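Local structure of putative beta-glucosidase (Bifidobacterium adolescentis, 5WAB) at residues G45-L49 / T69-P73; D305-H309 / G473-G477; S489-K493 / D579-Q585. The protein hydrolyses beta-glucosides as a family 3 glycoside hydrolase, and may also release the terminal arabinopyranosyl unit of ginsenoside Rb2. All coordinates share one frame; numbering follows the deposited sequence.

Interaction 1 (G45-L49 / T69-P73); sequences GPHGL and TCFPP
His47 and Phe71 bring the two loop segments together: their CA atoms lie 5.1 Å apart, and a single backbone hydrogen bond joins them, from Phe71 N to His47 O (2.9 Å, bent to 136° at the hydrogen). The following pair, Gly48 and Cys70, is almost as close, and here glycine is required. The backbone angles of Gly48 leave no room for a CB, which would also run into Thr69 O.

His47 contributes the largest share of the contact. Its CG sits between the backbone N and the carbonyl carbon (chi1 55°), a setting that turns the imidazole toward 69-73 and lays one face against Pro73. Pro73 CG stands 4.0 Å from the ring centroid, only 10° off the normal, a CH-pi contact that suits the rigid, apolar pyrrolidine. Cys70 SG approaches the same imidazole more distantly and obliquely, while Phe71 O lies 3.5 Å from His47 CD2.

The Phe71 ring receives His47 O in plane at its edge, and Thr69 CG2 lies over one face, toward the rim. Beyond, the phenyl packs on Val89, Ala92 and Met93 of helix 83-99.

Both segments belong to the long connection between strand 41-44 and helix 74-77, with Pro73 at the N-cap position of that helix. Such a buried loop at the C-terminal end of a parallel strand is characteristic of the TIM-barrel-like N-terminal domain of family 3, where barrel enzymes generally place their active sites.

Interaction 2 (D305-H309 / G473-G477); sequences DEVAH and GQAGG
Gln474 and Ala475 face one side of helix 301-313, meeting Asp305, Ala308 and His309. The segment enters through Gly473, whose positive phi would jam a CB against the preceding carbonyl and so calls for glycine. This residue starts a type I beta turn that ends at Gly476 and is closed by a weak bond from Gly476 N to Gly473 O (3.4 Å).

Gln474 follows, its CG between the backbone N and the carbonyl carbon (chi1 74°) and the chain extended beyond, which carries the amide across to the helix. There NE2 donates to Asp305 OD1 at 2.8 Å, nearly straight at 168°. The acceptor lies in the amide plane, whereas the carboxylate is met on its anti side and somewhat out of its own plane, the two flat groups being turned 48° apart. Both ends of the amide have further work: NE2 also bonds Thr357 OG1, and OE1 accepts from Cys70 N. A glutamine suits this place because one side chain can donate and accept at once.

Ala475 makes the apolar part. Its CB sits 3.6 Å from His309 N, against the helix backbone, and 4.1 Å from Ala308 CB; methyl groups on both sides allow this close approach. Its own N-H gives a 2.9 Å bond to water 1, which in turn reaches Ala308 O weakly.

Ala475 holds the N-cap position, just before helix 476-484, which opens with Gly476 and Gly477. Further along that helix Pro478, Ala479 and Asp482 receive the His309 side chain.

The contact thus couples a neutral amide to a carboxylate, a bond likely to be strengthened by the acid's negative charge, with small-residue packing and one water completing the join.

Interaction 3 (S489-K493 / D579-Q585); sequences SPSGK and DAAETVQ
Lys493 and Glu582 form the one direct polar link between these segments, which run nearly parallel (8° apart) with three waters bridging them. The salt bridge from Lys493 NZ to Glu582 OE2 is long, 3.2 Å, and weak as a hydrogen bond; the ammonium is held more firmly by Gly545 O. Glu582 CB points away from the loop, but a bend at chi2 (64°) folds the carboxylate back, where the anti lone pair of OE2 also accepts Thr583 N at 2.9 Å. Were Glu582 replaced by an alanine, Lys493 would probably lose its counter-charge here and Thr583 N this acceptor.

The waters bridge other polar atoms. Water 2 accepts from Ser489 N and donates to Asp579 O, 2.6 Å from each. Water 3 and water 4 lie 2.7 and 2.8 Å from Ser491 O and also reach Thr583 OG1; water 4 has Ala581 O as a further, weak acceptor, so its protons are probably shared. The serine hydroxyls look elsewhere: Ser489 OG bonds Tyr548 N and Pro490 O, and Ser491 OG pairs with Lys607 NZ. Serine is small enough for its CB to pack on an alanine: Ser489 CB lies 3.6 Å from Ala580 CB. Lys493 CG packs 4.0 Å from Thr583 CB and also meets Gln585 NE2, which donates to Gly543 O, while Gln585 OE1 bonds Tyr587 OH.

Strand 580-590 lies between strands 601-610 and 642-648 of the fibronectin type III-like domain, and one face of this sheet meets the loop joining helix 476-484 to strand 498-499 of the family 3 C-terminal domain.

In the fold
Interactions 1 and 2 form one continuous buried region, their centres 10 Å apart. Cys70 O lies 2.8 Å from Gln474 N, a probable hydrogen bond, and Thr69 CG2 packs 3.9 Å from Ala308 CB, so the barrel loop, helix 301-313 and the turn before helix 476-484 meet directly. In family 3 enzymes the active site generally lies between the barrel and the C-terminal domain. Interaction 3 stands apart, its centre about 23 Å from that of interaction 1 and 19 Å from that of interaction 2. Helix 476-484, which begins within 473-477, nevertheless runs toward the 489-493 loop that meets the fibronectin type III-like domain.

Interaction 1 (G45-L49 / T69-P73)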
loop_
_atom_site.group_PDB
_atom_site.type_symbol
_atom_site.label_atom_id
_atom_site.label_comp_id
_atom_site.label_asym_id
_atom_site.label_seq_id
_atom_site.Cartn_x
_atom_site.Cartn_y
_atom_site.Cartn_z
ATOM N N GLY A 45 12.182 -6.587 3.315
ATOM C CA GLY A 45 11.482 -7.233 2.242
ATOM C C GLY A 45 9.984 -7.027 2.211
ATOM O O GLY A 45 9.214 -7.964 2.425
ATOM N N PRO A 46 9.531 -5.803 1.931
ATOM C CA PRO A 46 8.085 -5.606 1.735
ATOM C C PRO A 46 7.577 -6.300 0.485
ATOM O O PRO A 46 6.392 -6.648 0.410
ATOM C CB PRO A 46 7.940 -4.079 1.638
ATOM C CG PRO A 46 9.228 -3.531 2.175
ATOM C CD PRO A 46 10.271 -4.535 1.829
ATOM N N HIS A 47 8.440 -6.508 -0.507
ATOM C CA HIS A 47 8.074 -7.254 -1.702
ATOM C C HIS A 47 9.109 -8.328 -2.026
ATOM O O HIS A 47 9.354 -8.626 -3.197
ATOM C CB HIS A 47 7.859 -6.314 -2.890
ATOM C CG HIS A 47 9.024 -5.420 -3.177
ATOM N ND1 HIS A 47 9.070 -4.106 -2.763
ATOM C CD2 HIS A 47 10.185 -5.647 -3.836
ATOM C CE1 HIS A 47 10.207 -3.560 -3.159
ATOM N NE2 HIS A 47 10.902 -4.475 -3.811
ATOM N N GLY A 48 9.710 -8.925 -1.006
ATOM C CA GLY A 48 10.627 -10.037 -1.199
ATOM C C GLY A 48 11.835 -10.007 -0.285
ATOM O O GLY A 48 12.320 -8.952 0.114
ATOM N N LEU A 49 12.354 -11.191 0.030
ATOM C CA LEU A 49 13.509 -11.303 0.912
ATOM C C LEU A 49 14.705 -10.557 0.339
ATOM O O LEU A 49 15.111 -10.790 -0.804
ATOM C CB LEU A 49 13.866 -12.773 1.108
ATOM C CG LEU A 49 15.119 -13.057 1.932
ATOM C CD1 LEU A 49 14.953 -12.535 3.342
ATOM C CD2 LEU A 49 15.412 -14.539 1.938
ATOM N N THR A 69 13.143 -14.138 -4.853
ATOM C CA THR A 69 12.107 -13.701 -5.778
ATOM C C THR A 69 11.748 -12.245 -5.510
ATOM O O THR A 69 11.334 -11.892 -4.400
ATOM C CB THR A 69 10.872 -14.585 -5.652
ATOM O OG1 THR A 69 11.227 -15.937 -5.967
ATOM C CG2 THR A 69 9.768 -14.099 -6.600
ATOM N N CYS A 70 11.909 -11.398 -6.522
ATOM C CA CYS A 70 11.543 -9.990 -6.411
ATOM C C CYS A 70 10.091 -9.860 -6.849
ATOM O O CYS A 70 9.787 -9.837 -8.043
ATOM C CB CYS A 70 12.476 -9.121 -7.248
ATOM S SG CYS A 70 12.142 -7.336 -7.154
ATOM N N PHE A 71 9.187 -9.783 -5.881
ATOM C CA PHE A 71 7.781 -9.606 -6.199
ATOM C C PHE A 71 7.510 -8.157 -6.592
ATOM O O PHE A 71 8.310 -7.265 -6.295
ATOM C CB PHE A 71 6.925 -10.012 -5.004
ATOM C CG PHE A 71 7.043 -11.462 -4.652
ATOM C CD1 PHE A 71 6.261 -12.410 -5.290
ATOM C CD2 PHE A 71 7.936 -11.881 -3.681
ATOM C CE1 PHE A 71 6.372 -13.748 -4.973
ATOM C CE2 PHE A 71 8.051 -13.216 -3.359
ATOM C CZ PHE A 71 7.267 -14.151 -4.006
ATOM N N PRO A 72 6.394 -7.888 -7.265
ATOM C CA PRO A 72 6.081 -6.506 -7.623
ATOM C C PRO A 72 5.945 -5.654 -6.377
ATOM O O PRO A 72 5.312 -6.076 -5.397
ATOM C CB PRO A 72 4.745 -6.622 -8.377
ATOM C CG PRO A 72 4.191 -7.951 -7.990
ATOM C CD PRO A 72 5.389 -8.826 -7.798
ATOM N N PRO A 73 6.573 -4.476 -6.360
ATOM C CA PRO A 73 6.359 -3.540 -5.254
ATOM C C PRO A 73 4.888 -3.202 -5.090
ATOM O O PRO A 73 4.086 -3.310 -6.018
ATOM C CB PRO A 73 7.173 -2.312 -5.669
ATOM C CG PRO A 73 8.273 -2.884 -6.510
ATOM C CD PRO A 73 7.651 -4.032 -7.261
#

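Interaction 2 (D305-H309 / G473-G477)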
loop_
_atom_site.group_PDB
_atom_site.type_symbol
_atom_site.label_atom_id
_atom_site.label_comp_id
_atom_site.label_asym_id
_atom_site.label_seq_id
_atom_site.Cartn_x
_atom_site.Cartn_y
_atom_site.Cartn_z
ATOM N N ASP A 305 8.492 -18.013 -8.704
ATOM C CA ASP A 305 8.525 -17.126 -9.860
ATOM C C ASP A 305 7.178 -17.078 -10.564
ATOM O O ASP A 305 6.835 -16.057 -11.172
ATOM C CB ASP A 305 9.617 -17.573 -10.832
ATOM C CG ASP A 305 9.724 -16.673 -12.039
ATOM O OD1 ASP A 305 9.917 -15.455 -11.856
ATOM O OD2 ASP A 305 9.613 -17.182 -13.169
ATOM N N GLU A 306 6.399 -18.160 -10.475
ATOM C CA GLU A 306 5.063 -18.160 -11.059
ATOM C C GLU A 306 4.093 -17.340 -10.224
ATOM O O GLU A 306 3.194 -16.696 -10.775
ATOM C CB GLU A 306 4.554 -19.589 -11.210
ATOM C CG GLU A 306 5.268 -20.386 -12.276
ATOM C CD GLU A 306 4.878 -21.848 -12.257
ATOM O OE1 GLU A 306 4.088 -22.237 -11.371
ATOM O OE2 GLU A 306 5.349 -22.601 -13.138
ATOM N N VAL A 307 4.251 -17.352 -8.903
ATOM C CA VAL A 307 3.461 -16.451 -8.074
ATOM C C VAL A 307 3.775 -15.007 -8.442
ATOM O O VAL A 307 2.871 -14.172 -8.569
ATOM C CB VAL A 307 3.715 -16.743 -6.581
ATOM C CG1 VAL A 307 3.009 -15.724 -5.692
ATOM C CG2 VAL A 307 3.250 -18.156 -6.242
ATOM N N ALA A 308 5.059 -14.701 -8.659
ATOM C CA ALA A 308 5.450 -13.372 -9.120
ATOM C C ALA A 308 4.907 -13.079 -10.513
ATOM O O ALA A 308 4.586 -11.927 -10.825
ATOM C CB ALA A 308 6.974 -13.239 -9.107
ATOM N N HIS A 309 4.806 -14.104 -11.361
ATOM C CA HIS A 309 4.220 -13.920 -12.684
ATOM C C HIS A 309 2.759 -13.507 -12.571
ATOM O O HIS A 309 2.324 -12.545 -13.215
ATOM C CB HIS A 309 4.369 -15.209 -13.498
ATOM C CG HIS A 309 3.953 -15.082 -14.932
ATOM N ND1 HIS A 309 3.601 -13.879 -15.505
ATOM C CD2 HIS A 309 3.828 -16.013 -15.907
ATOM C CE1 HIS A 309 3.277 -14.073 -16.771
ATOM N NE2 HIS A 309 3.406 -15.360 -17.040
ATOM N N GLY A 473 8.182 -6.234 -10.662
ATOM C CA GLY A 473 9.029 -7.262 -10.093
ATOM C C GLY A 473 9.762 -8.048 -11.165
ATOM O O GLY A 473 9.806 -7.678 -12.340
ATOM N N GLN A 474 10.337 -9.176 -10.740
ATOM C CA GLN A 474 11.234 -9.921 -11.618
ATOM C C GLN A 474 10.510 -10.602 -12.775
ATOM O O GLN A 474 11.164 -10.988 -13.751
ATOM C CB GLN A 474 12.014 -10.969 -10.822
ATOM C CG GLN A 474 11.193 -12.176 -10.399
ATOM C CD GLN A 474 12.027 -13.210 -9.674
ATOM O OE1 GLN A 474 12.915 -12.867 -8.898
ATOM N NE2 GLN A 474 11.760 -14.484 -9.939
ATOM N N ALA A 475 9.191 -10.771 -12.693
ATOM C CA ALA A 475 8.430 -11.479 -13.715
ATOM C C ALA A 475 7.628 -10.543 -14.617
ATOM O O ALA A 475 6.654 -10.979 -15.242
ATOM C CB ALA A 475 7.508 -12.510 -13.067
ATOM N N GLY A 476 8.026 -9.273 -14.710
ATOM C CA GLY A 476 7.276 -8.324 -15.519
ATOM C C GLY A 476 7.286 -8.663 -16.998
ATOM O O GLY A 476 6.289 -8.461 -17.697
ATOM N N GLY A 477 8.410 -9.169 -17.498
ATOM C CA GLY A 477 8.540 -9.514 -18.896
ATOM C C GLY A 477 7.439 -10.423 -19.404
ATOM O O GLY A 477 6.638 -10.045 -20.268
HETATM O O HOH W 1 7.386 -10.092 -10.474
#

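Interaction 3 (S489-K493 / D579-Q585)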
loop_
_atom_site.group_PDB
_atom_site.type_symbol
_atom_site.label_atom_id
_atom_site.label_comp_id
_atom_site.label_asym_id
_atom_site.label_seq_id
_atom_site.Cartn_x
_atom_site.Cartn_y
_atom_site.Cartn_z
ATOM N N SER A 489 -6.504 -10.981 -19.718
ATOM C CA SER A 489 -6.976 -9.602 -19.766
ATOM C C SER A 489 -6.467 -8.829 -18.550
ATOM O O SER A 489 -6.430 -9.375 -17.443
ATOM C CB SER A 489 -8.501 -9.551 -19.789
ATOM O OG SER A 489 -8.959 -8.239 -19.527
ATOM N N PRO A 490 -6.077 -7.564 -18.719
ATOM C CA PRO A 490 -5.688 -6.754 -17.554
ATOM C C PRO A 490 -6.896 -6.483 -16.680
ATOM O O PRO A 490 -8.011 -6.333 -17.181
ATOM C CB PRO A 490 -5.130 -5.465 -18.172
ATOM C CG PRO A 490 -5.711 -5.420 -19.538
ATOM C CD PRO A 490 -6.043 -6.810 -19.979
ATOM N N SER A 491 -6.667 -6.447 -15.363
ATOM C CA SER A 491 -7.760 -6.260 -14.420
ATOM C C SER A 491 -7.436 -5.264 -13.308
ATOM O O SER A 491 -8.164 -5.217 -12.306
ATOM C CB SER A 491 -8.156 -7.609 -13.810
ATOM O OG SER A 491 -7.046 -8.276 -13.221
ATOM N N GLY A 492 -6.379 -4.467 -13.452
ATOM C CA GLY A 492 -5.965 -3.589 -12.378
ATOM C C GLY A 492 -6.858 -2.368 -12.267
ATOM O O GLY A 492 -7.307 -1.803 -13.263
ATOM N N LYS A 493 -7.101 -1.961 -11.027
ATOM C CA LYS A 493 -7.810 -0.732 -10.706
ATOM C C LYS A 493 -6.877 0.190 -9.931
ATOM O O LYS A 493 -6.092 -0.268 -9.096
ATOM C CB LYS A 493 -9.071 -1.010 -9.880
ATOM C CG LYS A 493 -10.058 -1.982 -10.515
ATOM C CD LYS A 493 -10.691 -1.433 -11.785
ATOM C CE LYS A 493 -11.792 -2.367 -12.271
ATOM N NZ LYS A 493 -12.446 -1.910 -13.531
ATOM N N ASP A 579 -12.788 -13.960 -21.261
ATOM C CA ASP A 579 -12.680 -14.264 -19.839
ATOM C C ASP A 579 -11.817 -13.202 -19.167
ATOM O O ASP A 579 -10.681 -12.959 -19.592
ATOM C CB ASP A 579 -12.079 -15.656 -19.639
ATOM C CG ASP A 579 -12.864 -16.753 -20.360
ATOM O OD1 ASP A 579 -13.984 -16.483 -20.843
ATOM O OD2 ASP A 579 -12.355 -17.892 -20.445
ATOM N N ALA A 580 -12.360 -12.546 -18.141
ATOM C CA ALA A 580 -11.635 -11.486 -17.450
ATOM C C ALA A 580 -12.235 -11.289 -16.065
ATOM O O ALA A 580 -13.327 -11.774 -15.764
ATOM C CB ALA A 580 -11.662 -10.178 -18.247
ATOM N N ALA A 581 -11.508 -10.549 -15.229
ATOM C CA ALA A 581 -11.918 -10.274 -13.861
ATOM C C ALA A 581 -12.418 -8.842 -13.723
ATOM O O ALA A 581 -11.916 -7.920 -14.372
ATOM C CB ALA A 581 -10.762 -10.509 -12.885
ATOM N N GLU A 582 -13.397 -8.661 -12.840
ATOM C CA GLU A 582 -13.959 -7.355 -12.527
ATOM C C GLU A 582 -13.919 -7.146 -11.022
ATOM O O GLU A 582 -14.146 -8.083 -10.253
ATOM C CB GLU A 582 -15.404 -7.243 -13.042
ATOM C CG GLU A 582 -16.126 -5.943 -12.709
ATOM C CD GLU A 582 -15.496 -4.730 -13.362
ATOM O OE1 GLU A 582 -15.938 -4.352 -14.470
ATOM O OE2 GLU A 582 -14.551 -4.164 -12.774
ATOM N N THR A 583 -13.625 -5.922 -10.602
ATOM C CA THR A 583 -13.546 -5.591 -9.186
ATOM C C THR A 583 -14.696 -4.655 -8.839
ATOM O O THR A 583 -14.650 -3.462 -9.155
ATOM C CB THR A 583 -12.199 -4.962 -8.845
ATOM O OG1 THR A 583 -11.158 -5.906 -9.119
ATOM C CG2 THR A 583 -12.151 -4.577 -7.370
ATOM N N VAL A 584 -15.710 -5.196 -8.169
ATOM C CA VAL A 584 -16.862 -4.412 -7.741
ATOM C C VAL A 584 -16.498 -3.663 -6.468
ATOM O O VAL A 584 -15.864 -4.217 -5.562
ATOM C CB VAL A 584 -18.085 -5.320 -7.525
ATOM C CG1 VAL A 584 -19.281 -4.509 -7.040
ATOM C CG2 VAL A 584 -18.424 -6.067 -8.808
ATOM N N GLN A 585 -16.901 -2.397 -6.395
ATOM C CA GLN A 585 -16.521 -1.512 -5.305
ATOM C C GLN A 585 -17.770 -0.934 -4.657
ATOM O O GLN A 585 -18.734 -0.589 -5.345
ATOM C CB GLN A 585 -15.600 -0.383 -5.811
ATOM C CG GLN A 585 -14.440 -0.899 -6.663
ATOM C CD GLN A 585 -13.673 0.191 -7.388
ATOM O OE1 GLN A 585 -13.658 1.348 -6.969
ATOM N NE2 GLN A 585 -13.023 -0.182 -8.486
HETATM O O HOH W 2 -8.210 -12.617 -18.725
HETATM O O HOH W 3 -8.582 -4.856 -9.713
HETATM O O HOH W 4 -10.778 -6.152 -12.095
#